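Local coordinates for DUF4276 family protein (Pyrococcus horikoshii, PDB 2P62) that is of unknown function but belongs to a Toprim-like family, a fold that in relatives serves enzymes acting on nucleic acids, at residues Lys4-Glu9 with Ile58-Ile63; Trp42-Gly47 with His64-Gln69; Leu139-Pro144 with Leu156-Lys161; Lys149-Leu154 with Leu184-Val189. One frame throughout, in Å; residues are numbered along the deposited sequence.

Contact 1 of 4, residues Lys4-Glu9 with Ile58-Ile63; sequences KLIIVE and IALVII
K4 starts the pairing with L60: its CB, CG and CD run alongside one methyl, L60 CD2, with CB nearest at 3.6 Å, and the two side chains point the same way. The K4 ammonium ends on other partners, the carbonyls of M239 and G241 and the carboxylate of E91, while the K4 backbone bonds to A59 O and V61 N. At L5 the side chain turns to the other face, where CD1 rests 3.3 Å from V61 O and also meets V61 CG1; CG stands anti to the backbone N (chi1 -180°), and chi2 near 60° then sets CD1 over V61 O. The backbone of L5 bonds to E91 and Y93 on strand 89-97, not to 58-63. This division, K4 and I6 bonding one way and L5 and I7 the other, marks 2-7 as an inner strand between two parallel neighbours, as expected in the core of a Toprim-like alpha/beta fold. I6 supplies the next pair of bonds: I6 N reaches V61 O at 2.7 Å with an N-H...O angle of 177°, and I6 O accepts from I63 N. I62 CA also approaches I6 O at 3.2 Å, a CA-H...O contact. On the face shared with K4, L60 and I62, I6 CB packs 4.0 Å from I62 CG1, and L21 of helix 11-23 covers L60 and I62. I7 lies beside I63, CG1 3.8 Å from I63 CD1. V8 N closes the ladder on I63 O at 3.0 Å, and V8 CG2 sits 3.4 Å from the same oxygen.

Contact 2 of 4, residues Trp42-Gly47 with His64-Gln69; sequences WGFRIG and HAEGKQ
E66 brings OE1 of its carboxylate to F44, 3.4 Å from F44 CA and 3.6 Å from F44 CD2, the side chains crossing at about a right angle. The oxygen meets the ring obliquely, and the ring and carboxylate planes are 65° apart. The E66 chain gets there by a bend at chi2 (67°), which turns CD toward the F44 backbone. One face of the F44 ring is covered within its own segment by W42 CB, 3.6 Å above the ring centre. The next residue, R45, reaches over to the backbone of the other loop: NH1 donates to E66 O at 3.1 Å, the acceptor lying near the guanidinium plane at its edge, while the donor is tilted 32° from the carbonyl plane. The contact thus joins the loop after helix 39-42 to the loop leaving strand 58-63, with I71 and V74 against the E66 side chain. Nearby, R70 makes weak bonds to G43 O and F44 O. The charges are only loosely matched: R45 NE is 5.0 Å from E66 OE1, the ion pair of OE1 with R70 is long, and E48 brings a like charge close to OE2. The two arginines would be expected to favour the charged form of E66 and E48 to oppose it.

Contact 3 of 4, residues Leu139-Pro144 with Leu156-Lys161; sequences LTLNEP and LAYLAK
L141 and Y158 mark the nearest approach of the two backbones, their CA atoms 6.0 Å apart, where a strip of loop passes the helical turns of 156-161. The strip kinks at N142, the centre of an inverse gamma turn closed by a weak bond from E143 N to L141 O, whereas the other partner is regular helix. Beside the kink, L141 CD2 lies 3.8 Å from Y158 CA and meets the Y158 ring at its edge, near the ring plane, while L141 CG faces A157 CB at 4.1 Å. L139 CD2 adds a looser touch on Y158 CB. In K161, CG is anti to the backbone N (chi1 -175°) and the chain is extended beyond it, which takes NZ to N142 O at 2.9 Å, a hydrogen bond in which the donor stands 52° above the carbonyl plane. E143 meets it tip to tip: OE1 is 3.4 Å from K161 CE but 3.8 Å from NZ, a long salt bridge. The Y158 hydroxyl bonds to E229. L166 of helix 165-168 touches both E143 and K161. The loop from strand 129-136 thus folds back over one side of helix 152-162, while L156 and L159 meet helix 204-218, in a helical part of the fold.

Contact 4 of 4, residues Lys149-Leu154 with Leu184-Val189; sequences KKELEL and LTPKDV
P186 and K187 receive nearly all the contacts from 149-154. CB, CG and CD of P186 are each met from the other segment: CB lies 3.7 Å from E153 CB, CG lies 3.3 Å from E151 OE2, and CD lies 3.8 Å from K149 CD. L154 CD1 adds an apolar touch on P186 CB. Next to this ring, K187 NZ forms a salt bridge with E153 OE1 at 2.9 Å, although its hydrogen-bond geometry is weak; the bend at chi4 (-74°) brings the ammonium round to the carboxylate. A water bridges the pair, donating to E153 OE2 and accepting from K187 NZ at 2.7 Å. E151 OE2 stays 4.1 Å from K187 NZ, too far for a salt bridge, though its opposite charge may still contribute. A second water donates to E151 OE2 and weakly accepts from K187 N, linking E151 to the first turn of helix 186-196. Behind this shell, a capping box fixes that turn: D188 N donates to T185 OG1 at 3.0 Å, and T185 N returns a bond to D188 OD1 at 3.1 Å from above the carboxylate plane. K180 of helix 171-180 holds D188 OD1 by a further salt bridge. The other segment is set by the end of strand 89-97, where D97 accepts from L152 N. Two helix starts therefore meet here, 152-162 with E151 at its N-cap and 186-196 with T185; L152 rests on helix 11-23, while T200 and I195 of the second subunit pack on K187 and D188.

The contacts fall into two touching pairs. Contact 2 lies at the C-terminal end of the strands in contact 1: E9 O lies 3.0 Å from A65 N, a probable hydrogen bond, and I63 CD1 packs 3.5 Å from F44 CE2. Contacts 3 and 4 share helix 152-162, with L141 CB 3.6 Å from L154 CD1. Between the pairs, contacts 1 and 4 have centres 24 Å apart and nearest atoms about 7 Å apart. E100 lies beside E9 of contact 1, and D97 and D99 lie beside contact 4. E9, after the strand, with D97 and D99 recalls the glutamate and Asp-X-Asp metal site of Toprim enzymes, but such a role is only inferred here.

Contact 1 of 4, residues Lys4-Glu9 with Ile58-Ile63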
loop_
_atom_site.group_PDB
_atom_site.type_symbol
_atom_site.label_atom_id
_atom_site.label_comp_id
_atom_site.label_asym_id
_atom_site.label_seq_id
_atom_site.Cartn_x
_atom_site.Cartn_y
_atom_site.Cartn_z
ATOM N N LYS A 4 5.792 22.090 13.707
ATOM C CA LYS A 4 5.211 21.130 14.632
ATOM C C LYS A 4 5.475 19.743 14.051
ATOM O O LYS A 4 5.282 19.517 12.855
ATOM C CB LYS A 4 3.707 21.351 14.763
ATOM C CG LYS A 4 3.322 22.748 15.205
ATOM C CD LYS A 4 1.858 22.808 15.565
ATOM C CE LYS A 4 1.444 24.221 15.963
ATOM N NZ LYS A 4 0.017 24.223 16.397
ATOM N N LEU A 5 5.929 18.825 14.899
ATOM C CA LEU A 5 6.229 17.463 14.479
ATOM C C LEU A 5 5.120 16.486 14.885
ATOM O O LEU A 5 4.693 16.448 16.043
ATOM C CB LEU A 5 7.565 17.018 15.090
ATOM C CG LEU A 5 8.080 15.609 14.772
ATOM C CD1 LEU A 5 8.268 15.469 13.260
ATOM C CD2 LEU A 5 9.404 15.359 15.500
ATOM N N ILE A 6 4.653 15.710 13.912
ATOM C CA ILE A 6 3.616 14.713 14.141
ATOM C C ILE A 6 4.184 13.328 13.836
ATOM O O ILE A 6 4.587 13.040 12.707
ATOM C CB ILE A 6 2.380 14.959 13.254
ATOM C CG1 ILE A 6 1.854 16.383 13.481
ATOM C CG2 ILE A 6 1.303 13.919 13.580
ATOM C CD1 ILE A 6 0.543 16.711 12.767
ATOM N N ILE A 7 4.225 12.481 14.859
ATOM C CA ILE A 7 4.757 11.131 14.729
ATOM C C ILE A 7 3.659 10.082 14.829
ATOM O O ILE A 7 2.971 9.988 15.844
ATOM C CB ILE A 7 5.799 10.832 15.826
ATOM C CG1 ILE A 7 6.866 11.936 15.853
ATOM C CG2 ILE A 7 6.433 9.460 15.562
ATOM C CD1 ILE A 7 7.852 11.827 17.011
ATOM N N VAL A 8 3.499 9.302 13.768
ATOM C CA VAL A 8 2.494 8.249 13.728
ATOM C C VAL A 8 3.197 6.928 13.464
ATOM O O VAL A 8 4.396 6.912 13.174
ATOM C CB VAL A 8 1.457 8.507 12.617
ATOM C CG1 VAL A 8 0.676 9.771 12.927
ATOM C CG2 VAL A 8 2.155 8.630 11.273
ATOM N N GLU A 9 2.462 5.822 13.545
ATOM C CA GLU A 9 3.071 4.513 13.331
ATOM C C GLU A 9 3.261 4.084 11.878
ATOM O O GLU A 9 4.333 3.609 11.521
ATOM C CB GLU A 9 2.284 3.423 14.064
ATOM C CG GLU A 9 3.035 2.099 14.106
ATOM C CD GLU A 9 2.274 1.011 14.834
ATOM O OE1 GLU A 9 1.637 1.321 15.865
ATOM O OE2 GLU A 9 2.325 -0.157 14.385
ATOM N N ILE A 58 2.294 28.057 9.793
ATOM C CA ILE A 58 2.484 26.773 10.461
ATOM C C ILE A 58 2.882 25.653 9.509
ATOM O O ILE A 58 2.221 25.416 8.498
ATOM C CB ILE A 58 1.211 26.301 11.177
ATOM C CG1 ILE A 58 0.864 27.248 12.335
ATOM C CG2 ILE A 58 1.410 24.861 11.669
ATOM C CD1 ILE A 58 -0.388 26.840 13.095
ATOM N N ALA A 59 3.958 24.954 9.856
ATOM C CA ALA A 59 4.430 23.818 9.073
ATOM C C ALA A 59 4.272 22.557 9.922
ATOM O O ALA A 59 4.739 22.505 11.056
ATOM C CB ALA A 59 5.896 24.005 8.692
ATOM N N LEU A 60 3.591 21.552 9.380
ATOM C CA LEU A 60 3.411 20.291 10.083
ATOM C C LEU A 60 4.268 19.237 9.402
ATOM O O LEU A 60 4.083 18.934 8.223
ATOM C CB LEU A 60 1.948 19.853 10.051
ATOM C CG LEU A 60 0.975 20.815 10.730
ATOM C CD1 LEU A 60 -0.443 20.374 10.458
ATOM C CD2 LEU A 60 1.261 20.884 12.220
ATOM N N VAL A 61 5.223 18.696 10.148
ATOM C CA VAL A 61 6.109 17.667 9.637
ATOM C C VAL A 61 5.609 16.343 10.194
ATOM O O VAL A 61 5.682 16.101 11.393
ATOM C CB VAL A 61 7.560 17.918 10.092
ATOM C CG1 VAL A 61 8.472 16.826 9.549
ATOM C CG2 VAL A 61 8.027 19.292 9.594
ATOM N N ILE A 62 5.091 15.494 9.316
ATOM C CA ILE A 62 4.554 14.198 9.713
ATOM C C ILE A 62 5.494 13.072 9.299
ATOM O O ILE A 62 5.905 12.997 8.141
ATOM C CB ILE A 62 3.191 13.958 9.040
ATOM C CG1 ILE A 62 2.293 15.173 9.262
ATOM C CG2 ILE A 62 2.540 12.691 9.579
ATOM C CD1 ILE A 62 1.001 15.082 8.538
ATOM N N ILE A 63 5.829 12.198 10.245
ATOM C CA ILE A 63 6.704 11.064 9.960
ATOM C C ILE A 63 6.066 9.779 10.461
ATOM O O ILE A 63 5.310 9.796 11.431
ATOM C CB ILE A 63 8.091 11.196 10.650
ATOM C CG1 ILE A 63 7.923 11.261 12.165
ATOM C CG2 ILE A 63 8.804 12.435 10.170
ATOM C CD1 ILE A 63 9.235 11.338 12.913
#

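Contact 2 of 4, residues Trp42-Gly47 with His64-Gln69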
loop_
_atom_site.group_PDB
_atom_site.type_symbol
_atom_site.label_atom_id
_atom_site.label_comp_id
_atom_site.label_asym_id
_atom_site.label_seq_id
_atom_site.Cartn_x
_atom_site.Cartn_y
_atom_site.Cartn_z
ATOM N N TRP A 42 17.308 16.410 13.166
ATOM C CA TRP A 42 16.031 15.731 13.354
ATOM C C TRP A 42 16.144 14.304 13.871
ATOM O O TRP A 42 15.222 13.803 14.516
ATOM C CB TRP A 42 15.233 15.723 12.052
ATOM C CG TRP A 42 14.747 17.070 11.645
ATOM C CD1 TRP A 42 15.397 17.978 10.860
ATOM C CD2 TRP A 42 13.496 17.665 11.999
ATOM N NE1 TRP A 42 14.626 19.102 10.699
ATOM C CE2 TRP A 42 13.454 18.938 11.391
ATOM C CE3 TRP A 42 12.406 17.248 12.775
ATOM C CZ2 TRP A 42 12.359 19.798 11.529
ATOM C CZ3 TRP A 42 11.319 18.104 12.912
ATOM C CH2 TRP A 42 11.307 19.365 12.292
ATOM N N GLY A 43 17.261 13.643 13.584
ATOM C CA GLY A 43 17.442 12.280 14.049
ATOM C C GLY A 43 16.668 11.253 13.243
ATOM O O GLY A 43 16.439 10.133 13.704
ATOM N N PHE A 44 16.261 11.633 12.036
ATOM C CA PHE A 44 15.519 10.731 11.160
ATOM C C PHE A 44 16.478 9.723 10.528
ATOM O O PHE A 44 17.697 9.909 10.560
ATOM C CB PHE A 44 14.803 11.530 10.063
ATOM C CG PHE A 44 13.728 12.453 10.580
ATOM C CD1 PHE A 44 13.270 13.515 9.801
ATOM C CD2 PHE A 44 13.173 12.265 11.843
ATOM C CE1 PHE A 44 12.281 14.385 10.275
ATOM C CE2 PHE A 44 12.185 13.124 12.327
ATOM C CZ PHE A 44 11.737 14.186 11.540
ATOM N N ARG A 45 15.928 8.650 9.965
ATOM C CA ARG A 45 16.754 7.634 9.324
ATOM C C ARG A 45 17.242 8.123 7.966
ATOM O O ARG A 45 16.689 9.069 7.398
ATOM C CB ARG A 45 15.982 6.323 9.161
ATOM C CG ARG A 45 14.693 6.443 8.378
ATOM C CD ARG A 45 14.027 5.082 8.181
ATOM N NE ARG A 45 13.825 4.365 9.440
ATOM C CZ ARG A 45 14.740 3.594 10.027
ATOM N NH1 ARG A 45 14.461 2.985 11.173
ATOM N NH2 ARG A 45 15.928 3.418 9.465
ATOM N N ILE A 46 18.281 7.464 7.460
ATOM C CA ILE A 46 18.917 7.798 6.185
ATOM C C ILE A 46 18.069 8.422 5.076
ATOM O O ILE A 46 18.047 9.647 4.926
ATOM C CB ILE A 46 19.659 6.565 5.593
ATOM C CG1 ILE A 46 19.071 5.260 6.147
ATOM C CG2 ILE A 46 21.148 6.664 5.908
ATOM C CD1 ILE A 46 17.625 4.998 5.762
ATOM N N GLY A 47 17.383 7.588 4.298
ATOM C CA GLY A 47 16.579 8.098 3.199
ATOM C C GLY A 47 15.101 8.252 3.487
ATOM O O GLY A 47 14.259 7.641 2.829
ATOM N N HIS A 64 6.379 8.669 9.798
ATOM C CA HIS A 64 5.865 7.358 10.186
ATOM C C HIS A 64 6.917 6.289 9.899
ATOM O O HIS A 64 7.964 6.590 9.326
ATOM C CB HIS A 64 4.588 7.018 9.419
ATOM C CG HIS A 64 4.813 6.718 7.971
ATOM N ND1 HIS A 64 4.920 7.701 7.011
ATOM C CD2 HIS A 64 4.966 5.540 7.321
ATOM C CE1 HIS A 64 5.126 7.143 5.833
ATOM N NE2 HIS A 64 5.158 5.833 5.994
ATOM N N ALA A 65 6.623 5.045 10.288
ATOM C CA ALA A 65 7.531 3.907 10.093
ATOM C C ALA A 65 8.945 4.274 10.544
ATOM O O ALA A 65 9.938 3.896 9.916
ATOM C CB ALA A 65 7.536 3.474 8.617
ATOM N N GLU A 66 9.024 5.027 11.635
ATOM C CA GLU A 66 10.309 5.449 12.159
ATOM C C GLU A 66 10.949 4.308 12.945
ATOM O O GLU A 66 12.161 4.096 12.874
ATOM C CB GLU A 66 10.137 6.677 13.057
ATOM C CG GLU A 66 11.389 7.538 13.147
ATOM C CD GLU A 66 11.721 8.209 11.821
ATOM O OE1 GLU A 66 12.857 8.708 11.656
ATOM O OE2 GLU A 66 10.833 8.242 10.944
ATOM N N GLY A 67 10.125 3.567 13.681
ATOM C CA GLY A 67 10.632 2.462 14.474
ATOM C C GLY A 67 10.327 2.636 15.951
ATOM O O GLY A 67 10.546 3.706 16.522
ATOM N N LYS A 68 9.821 1.578 16.573
ATOM C CA LYS A 68 9.474 1.604 17.992
ATOM C C LYS A 68 10.703 1.953 18.833
ATOM O O LYS A 68 10.582 2.403 19.973
ATOM C CB LYS A 68 8.935 0.232 18.414
ATOM C CG LYS A 68 8.094 0.230 19.686
ATOM C CD LYS A 68 6.722 0.835 19.436
ATOM C CE LYS A 68 5.814 0.677 20.644
ATOM N NZ LYS A 68 4.428 1.125 20.342
ATOM N N GLN A 69 11.884 1.756 18.254
ATOM C CA GLN A 69 13.138 2.018 18.949
ATOM C C GLN A 69 13.832 3.305 18.503
ATOM O O GLN A 69 14.845 3.709 19.082
ATOM C CB GLN A 69 14.075 0.830 18.744
ATOM C CG GLN A 69 15.351 0.888 19.553
ATOM C CD GLN A 69 16.195 -0.352 19.369
ATOM O OE1 GLN A 69 15.749 -1.465 19.656
ATOM N NE2 GLN A 69 17.420 -0.171 18.886
#

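Contact 3 of 4, residues Leu139-Pro144 with Leu156-Lys161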
loop_
_atom_site.group_PDB
_atom_site.type_symbol
_atom_site.label_atom_id
_atom_site.label_comp_id
_atom_site.label_asym_id
_atom_site.label_seq_id
_atom_site.Cartn_x
_atom_site.Cartn_y
_atom_site.Cartn_z
ATOM N N LEU A 139 -12.800 4.836 22.148
ATOM C CA LEU A 139 -14.253 4.875 22.008
ATOM C C LEU A 139 -14.802 3.469 22.147
ATOM O O LEU A 139 -14.049 2.527 22.384
ATOM C CB LEU A 139 -14.670 5.487 20.652
ATOM C CG LEU A 139 -14.325 4.908 19.260
ATOM C CD1 LEU A 139 -12.837 4.590 19.181
ATOM C CD2 LEU A 139 -15.145 3.667 18.971
ATOM N N THR A 140 -16.117 3.331 22.042
ATOM C CA THR A 140 -16.741 2.019 22.132
ATOM C C THR A 140 -17.562 1.817 20.876
ATOM O O THR A 140 -18.503 2.560 20.605
ATOM C CB THR A 140 -17.656 1.898 23.362
ATOM O OG1 THR A 140 -16.872 2.039 24.557
ATOM C CG2 THR A 140 -18.341 0.532 23.381
ATOM N N LEU A 141 -17.165 0.829 20.090
ATOM C CA LEU A 141 -17.845 0.510 18.846
ATOM C C LEU A 141 -18.816 -0.602 19.202
ATOM O O LEU A 141 -18.415 -1.741 19.432
ATOM C CB LEU A 141 -16.812 0.043 17.819
ATOM C CG LEU A 141 -17.157 -0.191 16.349
ATOM C CD1 LEU A 141 -17.651 -1.589 16.186
ATOM C CD2 LEU A 141 -18.158 0.842 15.848
ATOM N N ASN A 142 -20.096 -0.280 19.269
ATOM C CA ASN A 142 -21.064 -1.293 19.649
ATOM C C ASN A 142 -21.576 -2.177 18.525
ATOM O O ASN A 142 -22.692 -1.997 18.042
ATOM C CB ASN A 142 -22.226 -0.636 20.391
ATOM C CG ASN A 142 -21.850 -0.245 21.808
ATOM O OD1 ASN A 142 -21.510 -1.106 22.626
ATOM N ND2 ASN A 142 -21.895 1.055 22.106
ATOM N N GLU A 143 -20.746 -3.138 18.118
ATOM C CA GLU A 143 -21.093 -4.095 17.064
ATOM C C GLU A 143 -20.878 -5.518 17.606
ATOM O O GLU A 143 -19.759 -5.909 17.939
ATOM C CB GLU A 143 -20.237 -3.842 15.814
ATOM C CG GLU A 143 -20.533 -2.507 15.118
ATOM C CD GLU A 143 -21.913 -2.468 14.470
ATOM O OE1 GLU A 143 -22.373 -1.363 14.089
ATOM O OE2 GLU A 143 -22.534 -3.549 14.334
ATOM N N PRO A 144 -21.958 -6.309 17.700
ATOM C CA PRO A 144 -21.885 -7.684 18.215
ATOM C C PRO A 144 -20.873 -8.611 17.547
ATOM O O PRO A 144 -20.427 -9.593 18.148
ATOM C CB PRO A 144 -23.324 -8.188 18.078
ATOM C CG PRO A 144 -23.861 -7.398 16.915
ATOM C CD PRO A 144 -23.302 -6.013 17.172
ATOM N N LEU A 156 -12.310 4.295 12.630
ATOM C CA LEU A 156 -12.734 4.230 11.228
ATOM C C LEU A 156 -14.011 3.400 11.140
ATOM O O LEU A 156 -14.910 3.702 10.362
ATOM C CB LEU A 156 -11.644 3.582 10.357
ATOM C CG LEU A 156 -10.661 4.448 9.544
ATOM C CD1 LEU A 156 -11.427 5.209 8.459
ATOM C CD2 LEU A 156 -9.929 5.409 10.443
ATOM N N ALA A 157 -14.081 2.346 11.942
ATOM C CA ALA A 157 -15.256 1.491 11.963
ATOM C C ALA A 157 -16.450 2.285 12.500
ATOM O O ALA A 157 -17.585 2.077 12.069
ATOM C CB ALA A 157 -15.003 0.268 12.839
ATOM N N TYR A 158 -16.192 3.200 13.437
ATOM C CA TYR A 158 -17.260 4.001 14.020
ATOM C C TYR A 158 -17.793 5.010 13.010
ATOM O O TYR A 158 -18.994 5.304 12.974
ATOM C CB TYR A 158 -16.766 4.704 15.292
ATOM C CG TYR A 158 -17.861 5.417 16.050
ATOM C CD1 TYR A 158 -18.086 6.776 15.867
ATOM C CD2 TYR A 158 -18.692 4.722 16.927
ATOM C CE1 TYR A 158 -19.109 7.433 16.535
ATOM C CE2 TYR A 158 -19.724 5.367 17.605
ATOM C CZ TYR A 158 -19.925 6.728 17.402
ATOM O OH TYR A 158 -20.944 7.379 18.062
ATOM N N LEU A 159 -16.898 5.532 12.180
ATOM C CA LEU A 159 -17.297 6.474 11.149
ATOM C C LEU A 159 -18.178 5.717 10.150
ATOM O O LEU A 159 -19.187 6.240 9.683
ATOM C CB LEU A 159 -16.064 7.045 10.441
ATOM C CG LEU A 159 -16.331 8.003 9.269
ATOM C CD1 LEU A 159 -17.129 9.200 9.745
ATOM C CD2 LEU A 159 -15.011 8.454 8.665
ATOM N N ALA A 160 -17.796 4.480 9.836
ATOM C CA ALA A 160 -18.561 3.658 8.903
ATOM C C ALA A 160 -19.958 3.443 9.470
ATOM O O ALA A 160 -20.952 3.479 8.743
ATOM C CB ALA A 160 -17.864 2.314 8.676
ATOM N N LYS A 161 -20.024 3.219 10.774
ATOM C CA LYS A 161 -21.298 3.022 11.449
ATOM C C LYS A 161 -22.189 4.256 11.278
ATOM O O LYS A 161 -23.303 4.158 10.772
ATOM C CB LYS A 161 -21.062 2.743 12.937
ATOM C CG LYS A 161 -22.321 2.409 13.721
ATOM C CD LYS A 161 -21.955 1.892 15.102
ATOM C CE LYS A 161 -23.174 1.449 15.888
ATOM N NZ LYS A 161 -22.777 0.820 17.177
#

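Contact 4 of 4, residues Lys149-Leu154 with Leu184-Val189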
loop_
_atom_site.group_PDB
_atom_site.type_symbol
_atom_site.label_atom_id
_atom_site.label_comp_id
_atom_site.label_asym_id
_atom_site.label_seq_id
_atom_site.Cartn_x
_atom_site.Cartn_y
_atom_site.Cartn_z
ATOM N N LYS A 149 -11.217 -3.570 19.915
ATOM C CA LYS A 149 -9.790 -3.259 19.898
ATOM C C LYS A 149 -9.616 -1.766 19.635
ATOM O O LYS A 149 -9.968 -1.264 18.567
ATOM C CB LYS A 149 -9.078 -4.099 18.834
ATOM C CG LYS A 149 -9.395 -5.591 18.947
ATOM C CD LYS A 149 -8.588 -6.448 17.967
ATOM C CE LYS A 149 -7.103 -6.448 18.311
ATOM N NZ LYS A 149 -6.345 -7.392 17.449
ATOM N N LYS A 150 -9.088 -1.060 20.631
ATOM C CA LYS A 150 -8.898 0.380 20.534
ATOM C C LYS A 150 -7.702 0.734 19.668
ATOM O O LYS A 150 -6.546 0.568 20.063
ATOM C CB LYS A 150 -8.754 0.982 21.933
ATOM C CG LYS A 150 -9.972 0.765 22.826
ATOM C CD LYS A 150 -9.850 1.583 24.099
ATOM C CE LYS A 150 -11.043 1.401 25.027
ATOM N NZ LYS A 150 -11.093 0.022 25.602
ATOM N N GLU A 151 -8.004 1.235 18.475
ATOM C CA GLU A 151 -6.980 1.596 17.509
ATOM C C GLU A 151 -7.593 2.406 16.383
ATOM O O GLU A 151 -8.808 2.584 16.330
ATOM C CB GLU A 151 -6.316 0.327 16.957
ATOM C CG GLU A 151 -7.275 -0.721 16.401
ATOM C CD GLU A 151 -6.558 -1.994 15.977
ATOM O OE1 GLU A 151 -5.729 -2.504 16.763
ATOM O OE2 GLU A 151 -6.830 -2.503 14.870
ATOM N N LEU A 152 -6.745 2.899 15.490
ATOM C CA LEU A 152 -7.192 3.708 14.361
ATOM C C LEU A 152 -8.373 3.097 13.610
ATOM O O LEU A 152 -9.306 3.801 13.226
ATOM C CB LEU A 152 -6.022 3.923 13.397
ATOM C CG LEU A 152 -6.073 4.966 12.270
ATOM C CD1 LEU A 152 -6.189 4.249 10.948
ATOM C CD2 LEU A 152 -7.202 5.971 12.475
ATOM N N GLU A 153 -8.345 1.784 13.420
ATOM C CA GLU A 153 -9.411 1.129 12.689
ATOM C C GLU A 153 -10.754 1.141 13.426
ATOM O O GLU A 153 -11.809 1.213 12.796
ATOM C CB GLU A 153 -8.981 -0.295 12.339
ATOM C CG GLU A 153 -7.882 -0.357 11.270
ATOM C CD GLU A 153 -6.474 -0.007 11.772
ATOM O OE1 GLU A 153 -5.540 -0.057 10.932
ATOM O OE2 GLU A 153 -6.290 0.303 12.979
ATOM N N LEU A 154 -10.706 1.091 14.758
ATOM C CA LEU A 154 -11.919 1.118 15.566
ATOM C C LEU A 154 -12.649 2.443 15.327
ATOM O O LEU A 154 -13.868 2.479 15.195
ATOM C CB LEU A 154 -11.587 0.957 17.056
ATOM C CG LEU A 154 -12.806 0.585 17.923
ATOM C CD1 LEU A 154 -13.288 -0.789 17.496
ATOM C CD2 LEU A 154 -12.457 0.591 19.410
ATOM N N LEU A 184 -14.971 -10.453 14.296
ATOM C CA LEU A 184 -14.195 -9.693 13.346
ATOM C C LEU A 184 -13.396 -8.607 14.051
ATOM O O LEU A 184 -13.905 -7.965 14.973
ATOM C CB LEU A 184 -15.149 -9.052 12.349
ATOM C CG LEU A 184 -15.420 -9.761 11.023
ATOM C CD1 LEU A 184 -15.450 -11.269 11.182
ATOM C CD2 LEU A 184 -16.718 -9.216 10.471
ATOM N N THR A 185 -12.146 -8.404 13.629
ATOM C CA THR A 185 -11.316 -7.346 14.211
ATOM C C THR A 185 -11.667 -6.037 13.503
ATOM O O THR A 185 -12.271 -6.048 12.426
ATOM C CB THR A 185 -9.811 -7.566 13.973
ATOM O OG1 THR A 185 -9.560 -7.616 12.563
ATOM C CG2 THR A 185 -9.328 -8.838 14.636
ATOM N N PRO A 186 -11.318 -4.890 14.107
ATOM C CA PRO A 186 -11.642 -3.639 13.423
ATOM C C PRO A 186 -10.977 -3.604 12.043
ATOM O O PRO A 186 -11.539 -3.058 11.095
ATOM C CB PRO A 186 -11.113 -2.568 14.382
ATOM C CG PRO A 186 -10.037 -3.279 15.156
ATOM C CD PRO A 186 -10.682 -4.627 15.409
ATOM N N LYS A 187 -9.788 -4.197 11.927
ATOM C CA LYS A 187 -9.097 -4.225 10.642
ATOM C C LYS A 187 -9.842 -5.115 9.650
ATOM O O LYS A 187 -9.751 -4.915 8.442
ATOM C CB LYS A 187 -7.655 -4.713 10.795
ATOM C CG LYS A 187 -6.698 -3.693 11.412
ATOM C CD LYS A 187 -5.334 -4.325 11.656
ATOM C CE LYS A 187 -4.458 -3.490 12.593
ATOM N NZ LYS A 187 -3.898 -2.266 11.952
ATOM N N ASP A 188 -10.572 -6.106 10.149
ATOM C CA ASP A 188 -11.340 -6.962 9.253
ATOM C C ASP A 188 -12.455 -6.101 8.642
ATOM O O ASP A 188 -12.720 -6.166 7.442
ATOM C CB ASP A 188 -11.956 -8.143 10.019
ATOM C CG ASP A 188 -10.963 -9.278 10.284
ATOM O OD1 ASP A 188 -11.255 -10.117 11.169
ATOM O OD2 ASP A 188 -9.908 -9.349 9.609
ATOM N N VAL A 189 -13.095 -5.284 9.475
ATOM C CA VAL A 189 -14.186 -4.424 9.024
ATOM C C VAL A 189 -13.700 -3.466 7.943
ATOM O O VAL A 189 -14.444 -3.075 7.039
ATOM C CB VAL A 189 -14.776 -3.591 10.199
ATOM C CG1 VAL A 189 -15.880 -2.670 9.687
ATOM C CG2 VAL A 189 -15.330 -4.517 11.278
HETATM O O HOH W 1 -7.565 -4.779 14.329
HETATM O O HOH W 2 -4.067 -0.302 13.866
#